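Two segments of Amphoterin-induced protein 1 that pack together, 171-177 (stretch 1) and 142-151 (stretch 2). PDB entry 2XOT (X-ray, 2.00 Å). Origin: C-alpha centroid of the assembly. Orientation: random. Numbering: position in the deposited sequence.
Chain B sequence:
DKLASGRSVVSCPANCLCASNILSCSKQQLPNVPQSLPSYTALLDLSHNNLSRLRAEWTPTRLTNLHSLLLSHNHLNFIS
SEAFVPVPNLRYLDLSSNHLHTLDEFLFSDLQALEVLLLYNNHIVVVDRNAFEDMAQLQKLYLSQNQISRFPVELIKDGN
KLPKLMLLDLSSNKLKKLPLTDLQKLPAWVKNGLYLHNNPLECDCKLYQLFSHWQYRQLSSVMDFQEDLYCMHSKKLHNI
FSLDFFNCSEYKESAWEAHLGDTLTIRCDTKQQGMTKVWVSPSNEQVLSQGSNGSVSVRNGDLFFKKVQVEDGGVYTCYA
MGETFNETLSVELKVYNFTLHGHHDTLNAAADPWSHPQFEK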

# COMPACT_ATOMS: atom_id res chain seq x y z
N SER B 171 -7.23 15.96 15.06
CA SER B 171 -6.58 17.26 15.26
C SER B 171 -7.40 18.35 14.59
O SER B 171 -8.16 18.10 13.67
CB SER B 171 -5.14 17.24 14.73
OG SER B 171 -5.07 16.96 13.34
N SER B 172 -7.23 19.58 15.06
CA SER B 172 -7.88 20.74 14.46
C SER B 172 -9.39 20.54 14.40
O SER B 172 -9.99 20.67 13.34
CB SER B 172 -7.29 21.05 13.09
OG SER B 172 -5.91 21.37 13.20
N ASN B 173 -9.97 20.19 15.55
CA ASN B 173 -11.43 20.12 15.72
C ASN B 173 -11.86 21.03 16.86
O ASN B 173 -11.22 22.06 17.10
CB ASN B 173 -11.85 18.66 15.91
CG ASN B 173 -12.12 17.96 14.59
OD1 ASN B 173 -13.16 18.19 13.95
ND2 ASN B 173 -11.20 17.10 14.18
N LYS B 174 -12.95 20.70 17.54
CA LYS B 174 -13.46 21.53 18.62
C LYS B 174 -13.50 20.78 19.96
O LYS B 174 -14.37 21.02 20.79
CB LYS B 174 -14.85 22.07 18.24
CG LYS B 174 -14.81 23.04 17.06
CD LYS B 174 -16.12 23.83 16.91
N LEU B 175 -12.54 19.87 20.16
CA LEU B 175 -12.53 19.00 21.35
C LEU B 175 -12.15 19.77 22.62
O LEU B 175 -11.13 20.46 22.67
CB LEU B 175 -11.60 17.81 21.16
CG LEU B 175 -12.02 16.84 20.06
CD1 LEU B 175 -11.01 15.70 19.95
CD2 LEU B 175 -13.43 16.30 20.31
N LYS B 176 -13.00 19.68 23.63
CA LYS B 176 -12.73 20.40 24.88
C LYS B 176 -12.47 19.41 25.99
O LYS B 176 -11.70 19.70 26.89
CB LYS B 176 -13.88 21.35 25.25
N LYS B 177 -13.12 18.27 25.94
CA LYS B 177 -13.07 17.23 26.97
C LYS B 177 -12.65 15.89 26.38
O LYS B 177 -13.08 15.56 25.27
CB LYS B 177 -14.42 17.11 27.66
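Stretch 2 142-151: YLSQNQISRF

The most striking feature of this contact is the side chain of Asn-173, whose amide does much of the work of joining two backbones that have no regular secondary structure where they meet. Its CA-to-CB bond runs sideways to stretch 2, but the chi1 of -89° brings the amide in among the main-chain atoms of the neighbouring turn. There ND2 donates to the carbonyl of Leu-143 (Asn-173 ND2 to Leu-143 O, 3.0 Å, nearly linear at 175°), while OD1 accepts from the amide of Ile-148 (Ile-148 N to Asn-173 OD1, 3.0 Å). A weak hydrogen bond from Asn-146 N to the same OD1 of Asn-173 measures 3.3 Å, its angle of 121° being far from straight. One side chain thus engages main-chain groups five residues apart in stretch 2, from Leu-143 to Ile-148.

The two stretches run in the same direction. Ser-171 lies beside Ser-144 with their CA atoms 4.8 Å apart, Ser-172 beside Gln-145 (CA to CA, 4.9 Å), Asn-173 beside Gln-147 (CA to CA, 5.1 Å) and Lys-174 beside Ser-149 (CA to CA, 4.6 Å). Stretch 2 advances five residues while stretch 1 advances three, so the register slips along the contact. The backbones nonetheless echo one another: Ser-172 (phi/psi 55/52) and Gln-145 (51/53) both adopt left-handed conformations, and each is followed by an extended asparagine.

At the leading end the carbonyl of Ser-171 faces stretch 2. It accepts a hydrogen bond from Gln-145 (Gln-145 N to Ser-171 O, 3.3 Å) and a CA-H...O contact from Ser-144 (Ser-144 CA to Ser-171 O, 3.0 Å). The next carbonyl continues the pattern, with Gln-145 CA 3.2 Å from Ser-172 O. The CB of Gln-145 points away from stretch 1, and it is the backbone of this residue that comes closest.

Beyond Asn-173 the main chains again meet directly. Lys-174 N donates to Ile-148 O at 2.7 Å, the shortest direct hydrogen bond between the stretches, and Ser-149 CA approaches Lys-174 O at 3.6 Å. Leu-175 N also lies 3.4 Å from Ile-148 O, but the angle is too poor for a hydrogen bond. Farther along, water replaces direct pairing. Water 1 accepts from Lys-176 N (2.8 Å to the water oxygen) and donates to Ser-149 O (2.5 Å from the water oxygen); water 2 likewise accepts from Phe-151 N at 3.0 Å and donates to Lys-177 O at 2.5 Å.

Leucine packing accompanies this wetter end. Leu-175, an m,t rotamer, sets CD2 4.4 Å from Ile-148 CG2 and CD1 4.2 Å from Phe-151 CD1, where the leucine methyl meets the ring at its edge. Leu-175 CD2 also rests 3.6 Å from Phe-151 N. These buried side chains supply an apolar complement to the polar asparagine, and the contact as a whole covers 599 Å², both sides summed.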

# COMPACT_ATOMS: atom_id res chain seq x y z
N TYR B 142 -8.89 9.67 9.10
CA TYR B 142 -8.46 11.07 9.20
C TYR B 142 -9.69 11.98 9.21
O TYR B 142 -10.42 12.04 8.24
CB TYR B 142 -7.57 11.44 8.02
CG TYR B 142 -6.17 10.81 7.98
CD1 TYR B 142 -5.05 11.54 8.36
CD2 TYR B 142 -5.97 9.52 7.53
CE1 TYR B 142 -3.78 11.00 8.30
CE2 TYR B 142 -4.68 8.96 7.46
CZ TYR B 142 -3.61 9.70 7.87
OH TYR B 142 -2.33 9.18 7.81
N LEU B 143 -9.87 12.68 10.32
CA LEU B 143 -11.04 13.51 10.59
C LEU B 143 -10.63 14.92 11.03
O LEU B 143 -11.45 15.66 11.59
CB LEU B 143 -11.89 12.84 11.67
CG LEU B 143 -12.85 11.75 11.17
CD1 LEU B 143 -13.28 10.80 12.31
CD2 LEU B 143 -14.09 12.42 10.50
N SER B 144 -9.39 15.30 10.75
CA SER B 144 -8.90 16.62 11.14
C SER B 144 -9.61 17.71 10.34
O SER B 144 -10.20 17.43 9.31
CB SER B 144 -7.40 16.73 10.93
OG SER B 144 -7.11 16.69 9.55
N GLN B 145 -9.54 18.94 10.83
CA GLN B 145 -10.22 20.10 10.24
C GLN B 145 -11.68 19.84 9.99
O GLN B 145 -12.17 20.03 8.87
CB GLN B 145 -9.54 20.58 8.95
CG GLN B 145 -8.10 20.09 8.71
CD GLN B 145 -7.09 20.99 9.29
OE1 GLN B 145 -7.35 22.16 9.48
NE2 GLN B 145 -5.89 20.45 9.56
N ASN B 146 -12.38 19.39 11.03
CA ASN B 146 -13.85 19.40 11.05
C ASN B 146 -14.33 20.25 12.25
O ASN B 146 -13.56 21.03 12.77
CB ASN B 146 -14.37 17.97 11.09
CG ASN B 146 -14.25 17.28 9.75
OD1 ASN B 146 -13.33 16.48 9.51
ND2 ASN B 146 -15.18 17.58 8.86
N GLN B 147 -15.59 20.15 12.66
CA GLN B 147 -16.08 20.92 13.81
C GLN B 147 -16.56 19.98 14.92
O GLN B 147 -17.57 20.23 15.57
CB GLN B 147 -17.23 21.84 13.38
CG GLN B 147 -16.86 22.84 12.29
CD GLN B 147 -16.06 24.01 12.83
OE1 GLN B 147 -14.84 24.09 12.64
NE2 GLN B 147 -16.73 24.93 13.53
N ILE B 148 -15.80 18.90 15.14
CA ILE B 148 -16.17 17.86 16.08
C ILE B 148 -15.88 18.30 17.51
O ILE B 148 -14.77 18.69 17.82
CB ILE B 148 -15.42 16.52 15.76
CG1 ILE B 148 -15.69 16.08 14.30
CG2 ILE B 148 -15.84 15.43 16.73
CD1 ILE B 148 -14.85 14.90 13.82
N SER B 149 -16.90 18.21 18.38
CA SER B 149 -16.82 18.65 19.79
C SER B 149 -16.88 17.49 20.80
O SER B 149 -16.37 17.65 21.94
CB SER B 149 -17.92 19.69 20.10
OG SER B 149 -19.20 19.08 20.17
N ARG B 150 -17.45 16.34 20.41
CA ARG B 150 -17.40 15.13 21.23
C ARG B 150 -16.43 14.07 20.71
O ARG B 150 -16.55 13.59 19.57
CB ARG B 150 -18.78 14.46 21.37
CG ARG B 150 -18.76 13.40 22.48
CD ARG B 150 -20.01 12.54 22.58
NE ARG B 150 -19.91 11.42 21.68
CZ ARG B 150 -19.55 10.19 22.02
NH1 ARG B 150 -19.24 9.85 23.26
NH2 ARG B 150 -19.52 9.28 21.09
N PHE B 151 -15.49 13.68 21.57
CA PHE B 151 -14.55 12.61 21.23
C PHE B 151 -15.33 11.31 21.01
O PHE B 151 -16.03 10.86 21.91
CB PHE B 151 -13.51 12.40 22.32
CG PHE B 151 -12.47 11.39 21.96
CD1 PHE B 151 -11.36 11.75 21.23
CD2 PHE B 151 -12.60 10.06 22.36
CE1 PHE B 151 -10.40 10.82 20.89
CE2 PHE B 151 -11.64 9.12 22.01
CZ PHE B 151 -10.55 9.50 21.27
O HOH W 1 -15.41 18.35 24.19
O HOH W 2 -15.35 14.92 24.32